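Local coordinates for protein flavin-dependent thymidylate synthase (PDB 6J61) that probably catalyses the FAD-dependent reductive methylation of dUMP to dTMP, with methylenetetrahydrofolate as methyl donor and NADPH as reductant, at residues Ala26-Ala31 against Arg43-Leu48; Tyr51-Arg56 against Trp212-Glu217. All coordinates share one frame; numbering follows the deposited sequence.

Helix 42-54 is common to both contacts. Its first half meets helix 24-32 in contact 1 and its last turns meet helix 209-220 in contact 2, with the two contact centres about 11 Å apart. They touch directly, since Leu-52 CD1 lies 3.8 Å from Ala-31 CB and 4.1 Å from Ile-27 CG2. Contact 2 holds His-55 and Arg-56 of an FAD pocket, where His-55 O is 3.2 Å from the flavin methyl C8M. Contact 1 stands a little further back, the Ala-31 side chain being about 8 Å from a bound FAD. The shared helix thus runs from helix-helix packing at contact 1 to the cofactor.

Contact 1 of 2, residues Ala26-Ala31 against Arg43-Leu48; sequences AIVQAA and REDAAL
Val-28 and Leu-48 meet methyl to methyl, with CG2 of the valine 3.3 Å from CD1 of the leucine, and their side chains cross at about a right angle. The same CG2 touches Asp-45, lying 3.4 Å from OD1. One valine methyl therefore sits between an apolar and a carboxylate neighbour one helical turn apart. The torsion explains this double role: with CG1 at chi1 75°, CG2 is anti to the backbone N and reaches both partners. Val-28 CG1 comes nearest to the other oxygen, Asp-45 OD2, at 4.1 Å. Leu-48 CD1 also meets Ala-31 CB at 4.2 Å, a looser contact. No hydrogen bond joins the two segments, so the interaction between them is by packing, and the buried area is modest at 167 Å².

The carboxylate of Asp-45 has its polar partners beyond this pair of segments: OD1 forms a salt bridge with Arg-32, and OD2 accepts a weak hydrogen bond from the backbone N of Lys-40. The salt bridge in particular is likely to keep the carboxylate beside the valine methyls.

The axes of segments 26-31 and 43-48 approach to 9.9 Å at a crossing angle of 73°. Helix 24-32 also packs on helix 209-220 through Ile-27 and Ala-211, while Ala-30 lies against Tyr-169 of the second subunit, and Ala-46 of helix 42-54 rests on Leu-210.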
loop_
_atom_site.group_PDB
_atom_site.type_symbol
_atom_site.label_atom_id
_atom_site.label_comp_id
_atom_site.label_asym_id
_atom_site.label_seq_id
_atom_site.Cartn_x
_atom_site.Cartn_y
_atom_site.Cartn_z
ATOM N N ALA A 26 -22.769 3.880 4.780
ATOM C CA ALA A 26 -21.436 3.995 5.356
ATOM C C ALA A 26 -20.577 5.040 4.624
ATOM O O ALA A 26 -19.795 5.767 5.241
ATOM C CB ALA A 26 -20.761 2.635 5.336
ATOM N N ILE A 27 -20.728 5.113 3.305
ATOM C CA ILE A 27 -19.968 6.071 2.513
ATOM C C ILE A 27 -20.341 7.480 2.962
ATOM O O ILE A 27 -19.478 8.300 3.312
ATOM C CB ILE A 27 -20.300 5.929 1.032
ATOM C CG1 ILE A 27 -20.227 4.466 0.627
ATOM C CG2 ILE A 27 -19.333 6.732 0.213
ATOM C CD1 ILE A 27 -20.777 4.197 -0.746
ATOM N N VAL A 28 -21.645 7.737 2.970
ATOM C CA VAL A 28 -22.184 9.034 3.359
ATOM C C VAL A 28 -21.855 9.378 4.824
ATOM O O VAL A 28 -21.532 10.524 5.153
ATOM C CB VAL A 28 -23.728 9.062 3.100
ATOM C CG1 VAL A 28 -24.475 8.263 4.160
ATOM C CG2 VAL A 28 -24.214 10.472 3.047
ATOM N N GLN A 29 -21.925 8.378 5.696
ATOM C CA GLN A 29 -21.622 8.563 7.108
ATOM C C GLN A 29 -20.165 9.018 7.300
ATOM O O GLN A 29 -19.894 10.018 7.981
ATOM C CB GLN A 29 -21.867 7.249 7.860
ATOM C CG GLN A 29 -21.255 7.193 9.254
ATOM C CD GLN A 29 -21.396 5.826 9.893
ATOM O OE1 GLN A 29 -20.992 4.811 9.327
ATOM N NE2 GLN A 29 -21.972 5.797 11.084
ATOM N N ALA A 30 -19.229 8.275 6.709
ATOM C CA ALA A 30 -17.806 8.612 6.807
ATOM C C ALA A 30 -17.537 9.972 6.157
ATOM O O ALA A 30 -16.719 10.750 6.641
ATOM C CB ALA A 30 -16.965 7.535 6.129
ATOM N N ALA A 31 -18.225 10.255 5.056
ATOM C CA ALA A 31 -18.048 11.523 4.372
ATOM C C ALA A 31 -18.432 12.661 5.304
ATOM O O ALA A 31 -17.796 13.717 5.309
ATOM C CB ALA A 31 -18.897 11.564 3.107
ATOM N N ARG A 43 -32.346 10.660 -1.798
ATOM C CA ARG A 43 -31.891 11.401 -2.967
ATOM C C ARG A 43 -30.771 12.350 -2.560
ATOM O O ARG A 43 -29.940 12.741 -3.383
ATOM C CB ARG A 43 -33.043 12.147 -3.662
ATOM C CG ARG A 43 -33.962 12.951 -2.786
ATOM C CD ARG A 43 -35.233 13.253 -3.568
ATOM N NE ARG A 43 -34.974 14.165 -4.675
ATOM C CZ ARG A 43 -34.877 15.484 -4.538
ATOM N NH1 ARG A 43 -35.029 16.032 -3.337
ATOM N NH2 ARG A 43 -34.610 16.255 -5.590
ATOM N N GLU A 44 -30.729 12.693 -1.278
ATOM C CA GLU A 44 -29.683 13.577 -0.784
ATOM C C GLU A 44 -28.384 12.774 -0.647
ATOM O O GLU A 44 -27.292 13.291 -0.909
ATOM C CB GLU A 44 -30.085 14.165 0.563
ATOM C CG GLU A 44 -29.208 15.294 1.013
ATOM C CD GLU A 44 -29.984 16.352 1.784
ATOM O OE1 GLU A 44 -29.349 17.319 2.275
ATOM O OE2 GLU A 44 -31.226 16.218 1.895
ATOM N N ASP A 45 -28.514 11.507 -0.245
ATOM C CA ASP A 45 -27.361 10.634 -0.084
ATOM C C ASP A 45 -26.869 10.183 -1.462
ATOM O O ASP A 45 -25.662 10.081 -1.708
ATOM C CB ASP A 45 -27.720 9.433 0.801
ATOM C CG ASP A 45 -27.895 9.820 2.263
ATOM O OD1 ASP A 45 -27.571 10.978 2.618
ATOM O OD2 ASP A 45 -28.342 8.969 3.065
ATOM N N ALA A 46 -27.806 9.919 -2.364
ATOM C CA ALA A 46 -27.456 9.528 -3.714
ATOM C C ALA A 46 -26.698 10.711 -4.313
ATOM O O ALA A 46 -25.679 10.542 -4.967
ATOM C CB ALA A 46 -28.709 9.246 -4.516
ATOM N N ALA A 47 -27.196 11.915 -4.061
ATOM C CA ALA A 47 -26.563 13.120 -4.571
ATOM C C ALA A 47 -25.143 13.275 -4.016
ATOM O O ALA A 47 -24.214 13.581 -4.770
ATOM C CB ALA A 47 -27.411 14.349 -4.223
ATOM N N LEU A 48 -24.979 13.073 -2.708
ATOM C CA LEU A 48 -23.665 13.189 -2.081
ATOM C C LEU A 48 -22.763 12.091 -2.636
ATOM O O LEU A 48 -21.616 12.333 -3.005
ATOM C CB LEU A 48 -23.753 13.016 -0.561
ATOM C CG LEU A 48 -22.771 13.788 0.346
ATOM C CD1 LEU A 48 -22.610 13.045 1.674
ATOM C CD2 LEU A 48 -21.419 13.957 -0.326
#

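Contact 2 of 2, residues Tyr51-Arg56 against Trp212-Glu217. With FAD (flavin-adenine dinucleotide), chain E.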
loop_
_atom_site.group_PDB
_atom_site.type_symbol
_atom_site.label_atom_id
_atom_site.label_comp_id
_atom_site.label_asym_id
_atom_site.label_seq_id
_atom_site.Cartn_x
_atom_site.Cartn_y
_atom_site.Cartn_z
ATOM N N TYR A 51 -21.657 12.925 -6.027
ATOM C CA TYR A 51 -20.670 13.986 -5.966
ATOM C C TYR A 51 -19.261 13.464 -5.639
ATOM O O TYR A 51 -18.278 13.847 -6.287
ATOM C CB TYR A 51 -21.125 15.024 -4.928
ATOM C CG TYR A 51 -20.147 16.147 -4.678
ATOM C CD1 TYR A 51 -19.016 15.947 -3.893
ATOM C CD2 TYR A 51 -20.327 17.400 -5.266
ATOM C CE1 TYR A 51 -18.088 16.954 -3.704
ATOM C CE2 TYR A 51 -19.401 18.422 -5.082
ATOM C CZ TYR A 51 -18.282 18.184 -4.300
ATOM O OH TYR A 51 -17.346 19.168 -4.116
ATOM N N LEU A 52 -19.167 12.591 -4.636
ATOM C CA LEU A 52 -17.880 12.039 -4.212
ATOM C C LEU A 52 -17.187 11.258 -5.328
ATOM O O LEU A 52 -15.975 11.325 -5.486
ATOM C CB LEU A 52 -18.075 11.137 -2.984
ATOM C CG LEU A 52 -18.584 11.801 -1.696
ATOM C CD1 LEU A 52 -18.851 10.741 -0.642
ATOM C CD2 LEU A 52 -17.570 12.809 -1.198
ATOM N N MET A 53 -17.974 10.507 -6.083
ATOM C CA MET A 53 -17.470 9.717 -7.194
ATOM C C MET A 53 -16.907 10.667 -8.267
ATOM O O MET A 53 -15.788 10.489 -8.733
ATOM C CB MET A 53 -18.624 8.871 -7.753
ATOM C CG MET A 53 -18.333 8.077 -9.012
ATOM S SD MET A 53 -17.289 6.671 -8.731
ATOM C CE MET A 53 -18.361 5.636 -7.803
ATOM N N ARG A 54 -17.692 11.679 -8.630
ATOM C CA ARG A 54 -17.322 12.686 -9.633
ATOM C C ARG A 54 -16.027 13.425 -9.336
ATOM O O ARG A 54 -15.188 13.601 -10.221
ATOM C CB ARG A 54 -18.407 13.763 -9.751
ATOM C CG ARG A 54 -19.615 13.408 -10.565
ATOM C CD ARG A 54 -20.504 14.637 -10.717
ATOM N NE ARG A 54 -21.215 14.981 -9.489
ATOM C CZ ARG A 54 -21.680 16.194 -9.204
ATOM N NH1 ARG A 54 -21.506 17.193 -10.053
ATOM N NH2 ARG A 54 -22.330 16.408 -8.070
ATOM N N HIS A 55 -15.891 13.881 -8.094
ATOM C CA HIS A 55 -14.725 14.649 -7.679
ATOM C C HIS A 55 -13.519 13.866 -7.174
ATOM O O HIS A 55 -12.560 14.458 -6.662
ATOM C CB HIS A 55 -15.146 15.672 -6.628
ATOM C CG HIS A 55 -16.075 16.718 -7.157
ATOM N ND1 HIS A 55 -15.741 18.053 -7.207
ATOM C CD2 HIS A 55 -17.311 16.618 -7.702
ATOM C CE1 HIS A 55 -16.729 18.731 -7.764
ATOM N NE2 HIS A 55 -17.694 17.883 -8.075
ATOM N N ARG A 56 -13.551 12.546 -7.319
ATOM C CA ARG A 56 -12.436 11.722 -6.877
ATOM C C ARG A 56 -12.188 11.776 -5.367
ATOM O O ARG A 56 -11.066 11.533 -4.920
ATOM C CB ARG A 56 -11.161 12.144 -7.616
ATOM C CG ARG A 56 -11.191 11.889 -9.108
ATOM C CD ARG A 56 -11.100 10.404 -9.391
ATOM N NE ARG A 56 -12.206 9.645 -8.811
ATOM C CZ ARG A 56 -12.235 8.316 -8.733
ATOM N NH1 ARG A 56 -11.213 7.602 -9.198
ATOM N NH2 ARG A 56 -13.281 7.700 -8.187
ATOM N N TRP A 212 -22.965 2.004 -6.644
ATOM C CA TRP A 212 -22.865 1.351 -7.925
ATOM C C TRP A 212 -23.471 2.221 -9.028
ATOM O O TRP A 212 -22.967 2.251 -10.158
ATOM C CB TRP A 212 -23.556 -0.017 -7.895
ATOM C CG TRP A 212 -23.562 -0.639 -9.257
ATOM C CD1 TRP A 212 -24.477 -0.428 -10.248
ATOM C CD2 TRP A 212 -22.525 -1.437 -9.835
ATOM N NE1 TRP A 212 -24.069 -1.032 -11.409
ATOM C CE2 TRP A 212 -22.874 -1.660 -11.183
ATOM C CE3 TRP A 212 -21.334 -1.980 -9.346
ATOM C CZ2 TRP A 212 -22.071 -2.405 -12.051
ATOM C CZ3 TRP A 212 -20.534 -2.722 -10.208
ATOM C CH2 TRP A 212 -20.907 -2.926 -11.545
ATOM N N ALA A 213 -24.558 2.919 -8.710
ATOM C CA ALA A 213 -25.189 3.768 -9.708
ATOM C C ALA A 213 -24.168 4.797 -10.166
ATOM O O ALA A 213 -23.984 5.012 -11.360
ATOM C CB ALA A 213 -26.409 4.461 -9.132
ATOM N N ALA A 214 -23.496 5.418 -9.213
ATOM C CA ALA A 214 -22.495 6.419 -9.529
ATOM C C ALA A 214 -21.358 5.795 -10.340
ATOM O O ALA A 214 -20.917 6.350 -11.353
ATOM C CB ALA A 214 -21.945 7.035 -8.233
ATOM N N PHE A 215 -20.879 4.645 -9.881
ATOM C CA PHE A 215 -19.794 3.959 -10.567
ATOM C C PHE A 215 -20.168 3.657 -12.021
ATOM O O PHE A 215 -19.396 3.898 -12.937
ATOM C CB PHE A 215 -19.444 2.654 -9.839
ATOM C CG PHE A 215 -18.340 1.885 -10.486
ATOM C CD1 PHE A 215 -17.029 2.364 -10.453
ATOM C CD2 PHE A 215 -18.607 0.708 -11.183
ATOM C CE1 PHE A 215 -15.997 1.686 -11.117
ATOM C CE2 PHE A 215 -17.575 0.019 -11.852
ATOM C CZ PHE A 215 -16.275 0.513 -11.820
ATOM N N GLU A 216 -21.362 3.127 -12.225
ATOM C CA GLU A 216 -21.817 2.786 -13.564
ATOM C C GLU A 216 -21.851 4.018 -14.478
ATOM O O GLU A 216 -21.230 4.041 -15.540
ATOM C CB GLU A 216 -23.203 2.148 -13.466
ATOM C CG GLU A 216 -23.769 1.673 -14.772
ATOM C CD GLU A 216 -25.043 0.872 -14.581
ATOM O OE1 GLU A 216 -26.009 1.391 -13.971
ATOM O OE2 GLU A 216 -25.073 -0.284 -15.044
ATOM N N GLU A 217 -22.565 5.046 -14.033
ATOM C CA GLU A 217 -22.719 6.288 -14.772
ATOM C C GLU A 217 -21.408 7.018 -15.094
ATOM O O GLU A 217 -21.141 7.327 -16.254
ATOM C CB GLU A 217 -23.663 7.208 -13.981
ATOM C CG GLU A 217 -23.894 8.606 -14.554
ATOM C CD GLU A 217 -24.330 8.603 -16.007
ATOM O OE1 GLU A 217 -25.225 7.815 -16.386
ATOM O OE2 GLU A 217 -23.775 9.413 -16.772
HETATM P PA FAD E . -2.824 7.568 -2.522
HETATM O O1A FAD E . -2.939 7.790 -1.059
HETATM O O2A FAD E . -1.289 7.812 -2.978
HETATM O O5B FAD E . -3.250 6.060 -2.836
HETATM C C5B FAD E . -3.333 5.884 -4.249
HETATM C C4B FAD E . -4.135 4.611 -4.519
HETATM O O4B FAD E . -3.463 3.472 -3.921
HETATM C C3B FAD E . -5.513 4.694 -3.889
HETATM O O3B FAD E . -6.485 5.260 -4.765
HETATM C C2B FAD E . -5.808 3.248 -3.519
HETATM O O2B FAD E . -6.381 2.570 -4.640
HETATM C C1B FAD E . -4.412 2.692 -3.128
HETATM N N9A FAD E . -4.107 2.820 -1.670
HETATM C C8A FAD E . -3.081 3.540 -1.105
HETATM N N7A FAD E . -3.096 3.431 0.188
HETATM C C5A FAD E . -4.122 2.637 0.557
HETATM C C6A FAD E . -4.625 2.162 1.799
HETATM N N6A FAD E . -4.008 2.529 2.985
HETATM N N1A FAD E . -5.718 1.347 1.800
HETATM C C2A FAD E . -6.325 0.984 0.657
HETATM N N3A FAD E . -5.881 1.410 -0.534
HETATM C C4A FAD E . -4.796 2.227 -0.630
HETATM N N1 FAD E . -9.698 13.776 2.417
HETATM C C2 FAD E . -10.182 13.934 3.655
HETATM O O2 FAD E . -9.626 13.346 4.577
HETATM N N3 FAD E . -11.259 14.718 3.935
HETATM C C4 FAD E . -11.939 15.407 2.952
HETATM O O4 FAD E . -12.902 16.103 3.222
HETATM C C4X FAD E . -11.447 15.263 1.549
HETATM N N5 FAD E . -12.018 15.870 0.511
HETATM C C5X FAD E . -11.551 15.722 -0.759
HETATM C C6 FAD E . -12.206 16.396 -1.847
HETATM C C7 FAD E . -11.739 16.256 -3.151
HETATM C C7M FAD E . -12.463 16.988 -4.260
HETATM C C8 FAD E . -10.594 15.435 -3.430
HETATM C C8M FAD E . -10.075 15.273 -4.844
HETATM C C9 FAD E . -9.931 14.763 -2.385
HETATM C C9A FAD E . -10.391 14.887 -1.031
HETATM N N10 FAD E . -9.746 14.217 0.059
HETATM C C10 FAD E . -10.250 14.382 1.347
HETATM C "C1'" FAD E . -8.559 13.363 -0.130
HETATM C "C2'" FAD E . -8.901 11.936 -0.585
HETATM O "O2'" FAD E . -9.935 11.382 0.231
HETATM C "C3'" FAD E . -7.621 11.058 -0.529
HETATM O "O3'" FAD E . -7.180 10.886 0.826
HETATM C "C4'" FAD E . -6.469 11.684 -1.361
HETATM O "O4'" FAD E . -6.985 12.322 -2.544
HETATM C "C5'" FAD E . -5.488 10.598 -1.774
HETATM O "O5'" FAD E . -6.028 9.926 -2.913
HETATM P P FAD E . -5.379 8.472 -3.013
HETATM O O1P FAD E . -5.622 7.731 -1.745
HETATM O O2P FAD E . -6.076 7.713 -4.239
HETATM O O3P FAD E . -3.773 8.633 -3.341
#
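Met-53 carries the whole contact, laying its side chain over Ala-214 and curling its methyl against Phe-215. Its CG is anti to the backbone N (chi1 174°), which sends the chain out from helix 42-54; bends at chi2 (73°) and chi3 (69°) then fold the end over helix 209-220. The evidence for close packing is direct: Met-53 CB lies 3.8 Å from Ala-214 CB. Met-53 CE is 3.4 Å from Phe-215 N. The same Met-53 CE is 3.8 Å from Phe-215 CB. Relative to the Phe-215 ring, that methyl sits at the edge, near its plane, and not over a face. Were Met-53 an alanine, CG, SD and CE would be gone, which would probably leave Phe-215 N and CB without their packing partner and open a gap over helix 209-220.

All three touching residues are buried, whereas Ala-213 and Arg-56 are exposed. Arg-56, at positive phi, is the C' residue of a Schellman motif that ends the helix, although its own N to Met-53 O bond is weak. This turn presents His-55 to the flavin, with His-55 CB 3.8 Å from C7M. The His-55 ring also lies face to face with that of Tyr-51, CD2 of the histidine 3.7 Å above the tyrosine plane.

Further out, Glu-258 of helix 253-263 accepts a hydrogen bond from His-55 and pairs with Arg-54. Phe-178 touches Met-53 and stacks with Phe-215, while Glu-217 binds Arg-227, so the pair also touches helix 174-184 and reaches the third subunit, to which that arginine belongs.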